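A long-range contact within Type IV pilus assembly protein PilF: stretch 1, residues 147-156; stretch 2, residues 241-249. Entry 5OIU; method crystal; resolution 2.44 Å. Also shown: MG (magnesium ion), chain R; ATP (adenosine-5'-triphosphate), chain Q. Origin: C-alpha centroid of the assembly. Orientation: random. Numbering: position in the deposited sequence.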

# COMPACT_ATOMS: atom_id res chain seq x y z
N ILE C 147 -19.33 14.64 -11.34
CA ILE C 147 -18.87 15.65 -12.29
C ILE C 147 -17.55 16.20 -11.77
O ILE C 147 -17.47 16.66 -10.63
CB ILE C 147 -19.88 16.80 -12.47
CG1 ILE C 147 -21.31 16.29 -12.66
CG2 ILE C 147 -19.40 17.73 -13.60
CD1 ILE C 147 -21.52 15.42 -13.85
N THR C 148 -16.54 16.18 -12.61
CA THR C 148 -15.20 16.41 -12.10
C THR C 148 -14.42 17.28 -13.07
O THR C 148 -14.66 17.29 -14.29
CB THR C 148 -14.50 15.05 -11.82
OG1 THR C 148 -13.35 15.23 -10.99
CG2 THR C 148 -14.07 14.37 -13.10
N GLY C 149 -13.49 18.03 -12.51
CA GLY C 149 -12.62 18.87 -13.27
C GLY C 149 -11.86 19.77 -12.33
O GLY C 149 -12.12 19.81 -11.13
N PRO C 150 -10.88 20.50 -12.86
CA PRO C 150 -10.21 21.51 -12.06
C PRO C 150 -11.15 22.67 -11.80
O PRO C 150 -12.26 22.75 -12.32
CB PRO C 150 -9.01 21.92 -12.92
CG PRO C 150 -9.48 21.69 -14.30
CD PRO C 150 -10.38 20.48 -14.24
N THR C 151 -10.67 23.58 -10.95
CA THR C 151 -11.46 24.74 -10.57
C THR C 151 -11.89 25.54 -11.79
O THR C 151 -11.12 25.74 -12.72
CB THR C 151 -10.64 25.61 -9.62
OG1 THR C 151 -10.25 24.82 -8.49
CG2 THR C 151 -11.43 26.79 -9.19
N GLY C 152 -13.15 25.97 -11.79
CA GLY C 152 -13.67 26.84 -12.82
C GLY C 152 -13.90 26.18 -14.16
O GLY C 152 -14.08 26.88 -15.15
N SER C 153 -13.95 24.85 -14.21
CA SER C 153 -14.02 24.16 -15.50
C SER C 153 -15.43 23.84 -15.96
O SER C 153 -15.58 23.04 -16.88
CB SER C 153 -13.18 22.88 -15.45
OG SER C 153 -13.65 21.98 -14.47
N GLY C 154 -16.46 24.44 -15.36
CA GLY C 154 -17.84 24.27 -15.82
C GLY C 154 -18.66 23.21 -15.10
O GLY C 154 -19.72 22.82 -15.61
N LYS C 155 -18.20 22.74 -13.93
CA LYS C 155 -18.86 21.63 -13.24
C LYS C 155 -20.29 22.00 -12.84
O LYS C 155 -21.23 21.24 -13.08
CB LYS C 155 -18.06 21.22 -12.01
CG LYS C 155 -16.67 20.65 -12.28
CD LYS C 155 -15.91 20.48 -10.96
CE LYS C 155 -14.76 21.50 -10.85
NZ LYS C 155 -15.07 22.75 -10.08
N SER C 156 -20.47 23.14 -12.18
CA SER C 156 -21.80 23.51 -11.73
C SER C 156 -22.73 23.79 -12.91
O SER C 156 -23.92 23.46 -12.88
CB SER C 156 -21.72 24.71 -10.80
OG SER C 156 -21.18 24.27 -9.58
N ALA C 241 -22.92 14.66 -7.94
CA ALA C 241 -21.97 15.26 -7.01
C ALA C 241 -20.72 15.71 -7.75
O ALA C 241 -20.31 15.10 -8.74
CB ALA C 241 -21.60 14.31 -5.88
N THR C 242 -20.14 16.79 -7.23
CA THR C 242 -18.99 17.45 -7.83
C THR C 242 -17.74 17.08 -7.04
O THR C 242 -17.75 17.10 -5.81
CB THR C 242 -19.19 18.96 -7.87
OG1 THR C 242 -20.07 19.29 -8.94
CG2 THR C 242 -17.90 19.70 -8.08
N LEU C 243 -16.68 16.69 -7.75
CA LEU C 243 -15.41 16.31 -7.16
C LEU C 243 -14.29 17.00 -7.91
O LEU C 243 -14.39 17.27 -9.10
CB LEU C 243 -15.22 14.81 -7.22
CG LEU C 243 -14.34 14.13 -6.20
CD1 LEU C 243 -14.92 14.27 -4.81
CD2 LEU C 243 -14.19 12.65 -6.57
N HIS C 244 -13.22 17.32 -7.19
CA HIS C 244 -12.06 17.99 -7.78
C HIS C 244 -10.96 16.95 -8.01
O HIS C 244 -10.29 16.51 -7.08
CB HIS C 244 -11.60 19.12 -6.88
CG HIS C 244 -12.60 20.22 -6.76
ND1 HIS C 244 -13.76 20.09 -6.03
CD2 HIS C 244 -12.64 21.46 -7.31
CE1 HIS C 244 -14.46 21.21 -6.11
NE2 HIS C 244 -13.80 22.06 -6.88
N THR C 245 -10.85 16.53 -9.27
CA THR C 245 -9.76 15.72 -9.80
C THR C 245 -9.50 16.21 -11.22
O THR C 245 -10.33 16.89 -11.81
CB THR C 245 -10.09 14.22 -9.85
OG1 THR C 245 -11.10 13.98 -10.85
CG2 THR C 245 -10.58 13.72 -8.50
N ASN C 246 -8.36 15.83 -11.78
CA ASN C 246 -8.05 16.31 -13.12
C ASN C 246 -8.32 15.27 -14.20
O ASN C 246 -7.91 15.44 -15.35
CB ASN C 246 -6.60 16.81 -13.15
CG ASN C 246 -6.53 18.31 -12.89
OD1 ASN C 246 -6.94 18.78 -11.82
ND2 ASN C 246 -6.05 19.09 -13.87
N ASP C 247 -9.09 14.24 -13.87
CA ASP C 247 -9.21 13.08 -14.74
C ASP C 247 -10.35 12.23 -14.21
O ASP C 247 -10.58 12.19 -13.00
CB ASP C 247 -7.87 12.33 -14.74
CG ASP C 247 -7.96 10.95 -15.34
OD1 ASP C 247 -8.05 10.84 -16.58
OD2 ASP C 247 -7.93 9.98 -14.55
N ALA C 248 -11.08 11.58 -15.11
CA ALA C 248 -12.28 10.86 -14.70
C ALA C 248 -11.92 9.66 -13.83
O ALA C 248 -12.45 9.51 -12.72
CB ALA C 248 -13.07 10.41 -15.92
N ALA C 249 -11.05 8.78 -14.32
CA ALA C 249 -10.65 7.61 -13.55
C ALA C 249 -10.16 8.02 -12.17
O ALA C 249 -10.44 7.35 -11.17
CB ALA C 249 -9.57 6.84 -14.31
MG MG R . -19.10 24.98 -9.28
PG ATP Q . -16.04 26.16 -9.41
O1G ATP Q . -14.71 25.42 -9.48
O2G ATP Q . -17.13 25.41 -8.66
O3G ATP Q . -15.94 27.60 -8.96
PB ATP Q . -17.27 25.28 -11.86
O1B ATP Q . -16.28 24.19 -12.17
O2B ATP Q . -18.62 24.96 -11.25
O3B ATP Q . -16.56 26.38 -10.93
PA ATP Q . -18.88 27.01 -13.38
O1A ATP Q . -20.15 26.32 -13.81
O2A ATP Q . -18.93 27.90 -12.17
O3A ATP Q . -17.60 26.05 -13.23
O5' ATP Q . -18.48 27.88 -14.67
C5' ATP Q . -17.35 28.74 -14.68
C4' ATP Q . -17.56 29.72 -15.83
O4' ATP Q . -17.55 29.04 -17.09
C3' ATP Q . -18.91 30.39 -15.68
O3' ATP Q . -18.66 31.78 -16.00
C2' ATP Q . -19.78 29.65 -16.69
O2' ATP Q . -20.90 30.41 -17.18
C1' ATP Q . -18.78 29.24 -17.77
N9 ATP Q . -19.14 27.97 -18.44
C8 ATP Q . -19.44 26.82 -17.80
N7 ATP Q . -19.71 25.82 -18.68
C5 ATP Q . -19.59 26.33 -19.92
C6 ATP Q . -19.75 25.81 -21.30
N6 ATP Q . -20.10 24.52 -21.53
N1 ATP Q . -19.53 26.67 -22.32
C2 ATP Q . -19.18 27.95 -22.09
N3 ATP Q . -19.02 28.49 -20.87
C4 ATP Q . -19.21 27.75 -19.76
O HOH W 1 -19.41 26.91 -9.73
O HOH W 2 -19.88 25.26 -7.32
O HOH W 3 -18.57 23.28 -8.53

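What holds the two stretches together most firmly? Two backbone hydrogen bonds of a parallel sheet do so: Ile-147 N donates to Ala-241 O at 2.8 Å, and Leu-243 N donates to Ile-147 O at 3.0 Å, both nearly straight. Ile-147 thus uses its N and O to grip the residues before and after Thr-242, its partner in register. Alongside these bonds, CA-H groups face carbonyl oxygens across the strands, with Thr-242 CA 3.3 Å from Ile-147 O and Thr-148 CA 3.2 Å from Leu-243 O.

How does the contact continue where the strands end? The side chain of Thr-148 takes over. Thr-148 OG1 lies 2.6 Å from Thr-245 OG1 and 3.0 Å from Leu-243 O, so its one proton has two acceptors within reach. Thr-245 OG1 in turn donates to Asp-247 O at 2.8 Å, which carries the polar chain back into its own stretch. Beyond this point Gly-149 N comes within 3.4 Å of Thr-245 O, but the angle is too poor for a hydrogen bond.

What links the contact to the nucleotide? The CA-to-CB bond of Lys-155 points toward the other stretch from the start of its helix, and Lys-155 NZ reaches ATP O1B in a 2.8 Å hydrogen bond. On the way, Lys-155 CD packs 3.6 Å from Thr-242 CG2, so the aliphatic part of the chain rests on the strand while the amine serves the phosphates. Lys-155 NZ also sits 3.5 Å from His-244 NE2, whose ring has ATP O1G and Thr-151 OG1 at its edge.

What packs beyond the polar contacts? Contacts here are looser: Pro-150 CB lies 3.9 Å from Asn-246 OD1, and Thr-148 CG2 is 4.3 Å from Ala-248 CA. Altogether the two stretches bury 516 Å², both sides summed.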